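Local atomic coordinates of transcriptional regulator (PDB entry 3BHQ), a protein that probably binds DNA as a TetR-family transcriptional regulator, with a predicted helix-turn-helix motif near its N terminus and an all-helical body. Residues Q19-T22 against A23-S27; T58-G61 against E62-S66. All blocks are in the same frame, centred on the assembly; numbering follows the deposited sequence.

In the fold
From the N terminus, the chain first runs through helix 9-28, where contact 1 joins Q19-T22 to A23-S27, then through helices 35-42 and 46-53, which cover the predicted helix-turn-helix, and into the long helix 56-83, whose early turns hold contact 2. Each contact joins successive turns within one helix; neither closes a loop, and they follow in series without nesting or crossing. The centres of contact 1 and contact 2 lie about 11 Å apart, and the two touch. A21 packs on L59 and V63, T22 OG1 comes within 3.3 Å of V63 CG1, and the rings of F25 and F60 stack, tying the first helix of the DNA-binding region to the helix that leads into the body.

Contact 1 of 2, residues Q19-T22 against A23-S27; sequences QAAT and AAFIS. With EDO (1,2-ethanediol), chain K.
Q19-T22 and A23-S27 are consecutive turns of one alpha-helix, 9-28, joined by four i to i+4 backbone hydrogen bonds: A23 N to Q19 O, A24 N to A20 O, F25 N to A21 O and I26 N to T22 O. This is the first helix of the TetR-type DNA-binding domain, in which the helix-turn-helix is predicted to follow. Of the four bonds, the one from F25 N to A21 O is the straightest, with an N-H...O angle of 174°.

F25 reaches back over the same carbonyl with its ring. Its CG sits anti to the carbonyl carbon and beside the backbone N (chi1 -68°), which brings CD2 to 3.1 Å from A21 O, an oblique approach to the ring. The next ring atom, CE2, lies 4.1 Å from A21 CB, a methyl group that also packs on L59 and V63 of helix 56-83. The F25 ring stacks with F60 of that helix. With a mere methyl in place of this ring, alanine for instance, F60 is likely to lose its stacking partner and a gap to open beside A21 CB.

One residue on, T22 and I26 lie side by side and point the same way. The threonine splits its branches: OG1, beside the backbone N (chi1 -57°), gives its hydrogen bond to I18 O one turn back, while CG2 stands 3.9 Å from I26 CD1. Beyond this pair, I26 carries on to E107 and K110 of helix 106-117. A20 packs on K41 and A42, and A23 on K41, of helix 35-42. S27 O takes a weak hydrogen bond from O2 of a 1,2-ethanediol (3.3 Å), probably from the crystallisation liquor. I26 also covers the T22 carbonyl, with CG1 at 3.3 Å and CD1 at 3.6 Å from T22 O.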
ATOM      1  N   GLN A  19      -8.153   2.344 -24.033  1.00 20.67           N
ATOM      2  CA  GLN A  19      -6.974   3.238 -23.939  1.00 23.46           C
ATOM      3  C   GLN A  19      -7.417   4.689 -23.636  1.00 20.76           C
ATOM      4  O   GLN A  19      -6.867   5.379 -22.753  1.00 22.10           O
ATOM      5  CB  GLN A  19      -6.179   3.123 -25.239  1.00 24.67           C
ATOM      6  CG  GLN A  19      -4.875   3.876 -25.304  1.00 32.85           C
ATOM      7  CD  GLN A  19      -4.195   3.767 -26.683  1.00 35.92           C
ATOM      8  OE1 GLN A  19      -4.509   2.887 -27.511  1.00 50.09           O
ATOM      9  NE2 GLN A  19      -3.256   4.676 -26.929  1.00 54.32           N
ATOM     10  N   ALA A  20      -8.411   5.177 -24.400  1.00 21.51           N
ATOM     11  CA  ALA A  20      -8.965   6.498 -24.179  1.00 21.08           C
ATOM     12  C   ALA A  20      -9.600   6.661 -22.814  1.00 21.31           C
ATOM     13  O   ALA A  20      -9.419   7.663 -22.138  1.00 21.13           O
ATOM     14  CB  ALA A  20     -10.001   6.835 -25.289  1.00 21.08           C
ATOM     15  N   ALA A  21     -10.335   5.636 -22.376  1.00 19.75           N
ATOM     16  CA  ALA A  21     -10.999   5.669 -21.080  1.00 18.73           C
ATOM     17  C   ALA A  21      -9.979   5.714 -19.950  1.00 18.28           C
ATOM     18  O   ALA A  21     -10.178   6.406 -18.986  1.00 19.42           O
ATOM     19  CB  ALA A  21     -11.947   4.466 -20.922  1.00 18.29           C
ATOM     20  N   THR A  22      -8.918   4.943 -20.115  1.00 18.32           N
ATOM     21  CA  THR A  22      -7.836   4.882 -19.096  1.00 20.02           C
ATOM     22  C   THR A  22      -7.204   6.249 -18.888  1.00 22.41           C
ATOM     23  O   THR A  22      -7.114   6.746 -17.759  1.00 23.44           O
ATOM     24  CB  THR A  22      -6.739   3.886 -19.480  1.00 20.95           C
ATOM     25  OG1 THR A  22      -7.281   2.565 -19.690  1.00 21.22           O
ATOM     26  CG2 THR A  22      -5.668   3.800 -18.362  1.00 22.61           C
ATOM     27  N   ALA A  23      -6.878   6.906 -20.000  1.00 21.34           N
ATOM     28  CA  ALA A  23      -6.304   8.266 -19.929  1.00 20.63           C
ATOM     29  C   ALA A  23      -7.294   9.277 -19.337  1.00 22.22           C
ATOM     30  O   ALA A  23      -6.928  10.138 -18.532  1.00 23.65           O
ATOM     31  CB  ALA A  23      -5.839   8.716 -21.326  1.00 22.99           C
ATOM     32  N   ALA A  24      -8.561   9.185 -19.762  1.00 20.44           N
ATOM     33  CA  ALA A  24      -9.623  10.103 -19.295  1.00 20.84           C
ATOM     34  C   ALA A  24      -9.875   9.987 -17.798  1.00 22.71           C
ATOM     35  O   ALA A  24      -9.929  10.997 -17.088  1.00 24.41           O
ATOM     36  CB  ALA A  24     -10.945   9.883 -20.095  1.00 21.13           C
ATOM     37  N   PHE A  25     -10.049   8.750 -17.323  1.00 22.52           N
ATOM     38  CA  PHE A  25     -10.210   8.523 -15.886  1.00 22.80           C
ATOM     39  C   PHE A  25      -9.008   9.020 -15.073  1.00 22.26           C
ATOM     40  O   PHE A  25      -9.210   9.674 -14.065  1.00 26.56           O
ATOM     41  CB  PHE A  25     -10.494   7.047 -15.554  1.00 22.37           C
ATOM     42  CG  PHE A  25     -11.832   6.540 -16.018  1.00 21.98           C
ATOM     43  CD1 PHE A  25     -13.002   7.262 -15.753  1.00 22.32           C
ATOM     44  CD2 PHE A  25     -11.950   5.300 -16.649  1.00 22.22           C
ATOM     45  CE1 PHE A  25     -14.239   6.794 -16.165  1.00 23.39           C
ATOM     46  CE2 PHE A  25     -13.210   4.807 -17.054  1.00 21.32           C
ATOM     47  CZ  PHE A  25     -14.351   5.558 -16.803  1.00 22.17           C
ATOM     48  N   ILE A  26      -7.797   8.754 -15.541  1.00 22.63           N
ATOM     49  CA  ILE A  26      -6.578   9.241 -14.838  1.00 23.38           C
ATOM     50  C   ILE A  26      -6.532  10.764 -14.809  1.00 28.90           C
ATOM     51  O   ILE A  26      -6.289  11.366 -13.766  1.00 29.66           O
ATOM     52  CB  ILE A  26      -5.302   8.626 -15.429  1.00 23.86           C
ATOM     53  CG1 ILE A  26      -5.244   7.146 -15.043  1.00 25.34           C
ATOM     54  CG2 ILE A  26      -4.031   9.420 -14.964  1.00 26.65           C
ATOM     55  CD1 ILE A  26      -4.165   6.314 -15.712  1.00 26.79           C
ATOM     56  N   SER A  27      -6.851  11.389 -15.936  1.00 27.11           N
ATOM     57  CA  SER A  27      -6.817  12.836 -16.039  1.00 27.11           C
ATOM     58  C   SER A  27      -7.925  13.565 -15.279  1.00 28.14           C
ATOM     59  O   SER A  27      -7.679  14.587 -14.668  1.00 31.17           O
ATOM     60  CB  SER A  27      -6.857  13.222 -17.535  1.00 28.06           C
ATOM     61  OG  SER A  27      -6.838  14.627 -17.721  1.00 36.90           O
TER
HETATM   62  C1  EDO K 219      -8.412  12.527 -10.747  1.00 53.38           C
HETATM   63  O1  EDO K 219      -8.478  12.446  -9.323  1.00 49.83           O
HETATM   64  C2  EDO K 219      -7.496  13.666 -11.167  1.00 52.68           C
HETATM   65  O2  EDO K 219      -8.289  14.814 -11.477  1.00 57.85           O

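Contact 2 of 2, residues T58-G61 against E62-S66; sequences TLFG and EVVLS
T58-G61 runs straight on into E62-S66 as one alpha-helix, and four i to i+4 backbone bonds join them: E62 N to T58 O, V63 N to L59 O, V64 N to F60 O and L65 N to G61 O. These are early turns of helix 56-83, the long helix that in TetR-type regulators links the DNA-binding domain to the C-terminal body. The first two donors lie in the plane of their carbonyls; the V64 and L65 amides are tilted from theirs by about 20°.

The CB of F60 points away from the following turn; with CG roughly anti to the backbone N (chi1 -157°), CD1 is the ring atom nearest the two valines. V63 CB stands at the ring edge, near its plane, 4.5 Å from F60 CD1. V64 CG2 comes in obliquely, 4.3 Å from that same CD1. The F60 side chain also packs on L111 and L114 of helix 106-117 and L125 of helix 123-150.

The valines then part company: V63 meets T22 of helix 9-28, V64 meets I115 and W129. L59 packs on F53 of helix 46-53. On another side, E62 CG, anti to the carbonyl carbon (chi1 -70°), lies 3.8 Å from T58 O; the chain then bends at chi2. G61 brings no side chain of its own, and L65 leans back over the G61 carbonyl: L65 CG lies 3.5 Å from G61 O, the same oxygen that accepts the bond from L65 N.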
ATOM      1  N   THR A  58     -19.026   0.156 -15.828  1.00 19.76           N
ATOM      2  CA  THR A  58     -18.591  -1.042 -16.549  1.00 18.22           C
ATOM      3  C   THR A  58     -17.287  -0.805 -17.293  1.00 18.98           C
ATOM      4  O   THR A  58     -16.352  -1.627 -17.221  1.00 20.86           O
ATOM      5  CB  THR A  58     -19.719  -1.557 -17.466  1.00 20.88           C
ATOM      6  OG1 THR A  58     -20.906  -1.799 -16.692  1.00 21.58           O
ATOM      7  CG2 THR A  58     -19.295  -2.845 -18.203  1.00 18.95           C
ATOM      8  N   LEU A  59     -17.198   0.335 -17.984  1.00 17.78           N
ATOM      9  CA  LEU A  59     -16.000   0.683 -18.718  1.00 18.93           C
ATOM     10  C   LEU A  59     -14.783   0.839 -17.774  1.00 19.74           C
ATOM     11  O   LEU A  59     -13.697   0.378 -18.100  1.00 19.03           O
ATOM     12  CB  LEU A  59     -16.249   1.955 -19.528  1.00 19.56           C
ATOM     13  CG  LEU A  59     -15.098   2.498 -20.390  1.00 20.65           C
ATOM     14  CD1 LEU A  59     -14.368   1.449 -21.234  1.00 19.64           C
ATOM     15  CD2 LEU A  59     -15.568   3.654 -21.310  1.00 22.26           C
ATOM     16  N   PHE A  60     -14.992   1.433 -16.601  1.00 19.76           N
ATOM     17  CA  PHE A  60     -13.906   1.582 -15.599  1.00 18.57           C
ATOM     18  C   PHE A  60     -13.405   0.176 -15.180  1.00 20.30           C
ATOM     19  O   PHE A  60     -12.202  -0.058 -15.025  1.00 22.06           O
ATOM     20  CB  PHE A  60     -14.404   2.377 -14.387  1.00 21.15           C
ATOM     21  CG  PHE A  60     -13.332   3.074 -13.549  1.00 20.67           C
ATOM     22  CD1 PHE A  60     -11.956   2.862 -13.709  1.00 24.37           C
ATOM     23  CD2 PHE A  60     -13.747   3.924 -12.519  1.00 21.41           C
ATOM     24  CE1 PHE A  60     -11.035   3.550 -12.897  1.00 25.61           C
ATOM     25  CE2 PHE A  60     -12.819   4.588 -11.698  1.00 25.19           C
ATOM     26  CZ  PHE A  60     -11.493   4.409 -11.904  1.00 24.35           C
ATOM     27  N   GLY A  61     -14.329  -0.776 -15.031  1.00 20.23           N
ATOM     28  CA  GLY A  61     -13.945  -2.135 -14.710  1.00 19.01           C
ATOM     29  C   GLY A  61     -13.064  -2.765 -15.780  1.00 19.54           C
ATOM     30  O   GLY A  61     -12.069  -3.429 -15.472  1.00 19.47           O
ATOM     31  N   GLU A  62     -13.409  -2.550 -17.050  1.00 19.92           N
ATOM     32  CA  GLU A  62     -12.568  -3.020 -18.163  1.00 17.18           C
ATOM     33  C   GLU A  62     -11.181  -2.348 -18.212  1.00 19.60           C
ATOM     34  O   GLU A  62     -10.211  -2.980 -18.633  1.00 19.42           O
ATOM     35  CB  GLU A  62     -13.312  -2.872 -19.496  1.00 18.30           C
ATOM     36  CG  GLU A  62     -14.448  -3.843 -19.596  1.00 17.98           C
ATOM     37  CD  GLU A  62     -13.968  -5.286 -19.792  1.00 22.67           C
ATOM     38  OE1 GLU A  62     -13.079  -5.561 -20.635  1.00 27.40           O
ATOM     39  OE2 GLU A  62     -14.510  -6.147 -19.143  1.00 24.37           O
ATOM     40  N   VAL A  63     -11.115  -1.053 -17.864  1.00 18.47           N
ATOM     41  CA  VAL A  63      -9.833  -0.326 -17.764  1.00 19.34           C
ATOM     42  C   VAL A  63      -8.949  -1.029 -16.730  1.00 17.92           C
ATOM     43  O   VAL A  63      -7.766  -1.304 -16.990  1.00 19.66           O
ATOM     44  CB  VAL A  63     -10.060   1.144 -17.386  1.00 19.91           C
ATOM     45  CG1 VAL A  63      -8.784   1.819 -16.836  1.00 19.87           C
ATOM     46  CG2 VAL A  63     -10.616   1.896 -18.605  1.00 18.92           C
ATOM     47  N   VAL A  64      -9.529  -1.335 -15.578  1.00 18.33           N
ATOM     48  CA  VAL A  64      -8.758  -2.014 -14.484  1.00 18.04           C
ATOM     49  C   VAL A  64      -8.246  -3.362 -14.968  1.00 18.89           C
ATOM     50  O   VAL A  64      -7.060  -3.689 -14.840  1.00 19.88           O
ATOM     51  CB  VAL A  64      -9.542  -2.131 -13.164  1.00 18.09           C
ATOM     52  CG1 VAL A  64      -8.789  -3.031 -12.145  1.00 20.19           C
ATOM     53  CG2 VAL A  64      -9.870  -0.727 -12.595  1.00 20.84           C
ATOM     54  N   LEU A  65      -9.126  -4.153 -15.576  1.00 18.64           N
ATOM     55  CA  LEU A  65      -8.704  -5.457 -16.080  1.00 18.77           C
ATOM     56  C   LEU A  65      -7.644  -5.377 -17.173  1.00 18.99           C
ATOM     57  O   LEU A  65      -6.731  -6.202 -17.193  1.00 19.54           O
ATOM     58  CB  LEU A  65      -9.892  -6.288 -16.556  1.00 18.19           C
ATOM     59  CG  LEU A  65     -10.900  -6.684 -15.502  1.00 19.08           C
ATOM     60  CD1 LEU A  65     -12.128  -7.323 -16.195  1.00 21.74           C
ATOM     61  CD2 LEU A  65     -10.289  -7.646 -14.486  1.00 21.29           C
ATOM     62  N   SER A  66      -7.757  -4.413 -18.094  1.00 18.50           N
ATOM     63  CA  SER A  66      -6.763  -4.240 -19.166  0.50 17.53           C
ATOM     64  C   SER A  66      -5.390  -3.895 -18.600  1.00 19.30           C
ATOM     65  O   SER A  66      -4.393  -4.456 -19.017  1.00 20.73           O
ATOM     66  CB  SER A  66      -7.195  -3.142 -20.150  0.50 19.04           C
ATOM     67  OG  SER A  66      -6.263  -2.999 -21.217  0.50 18.39           O
TER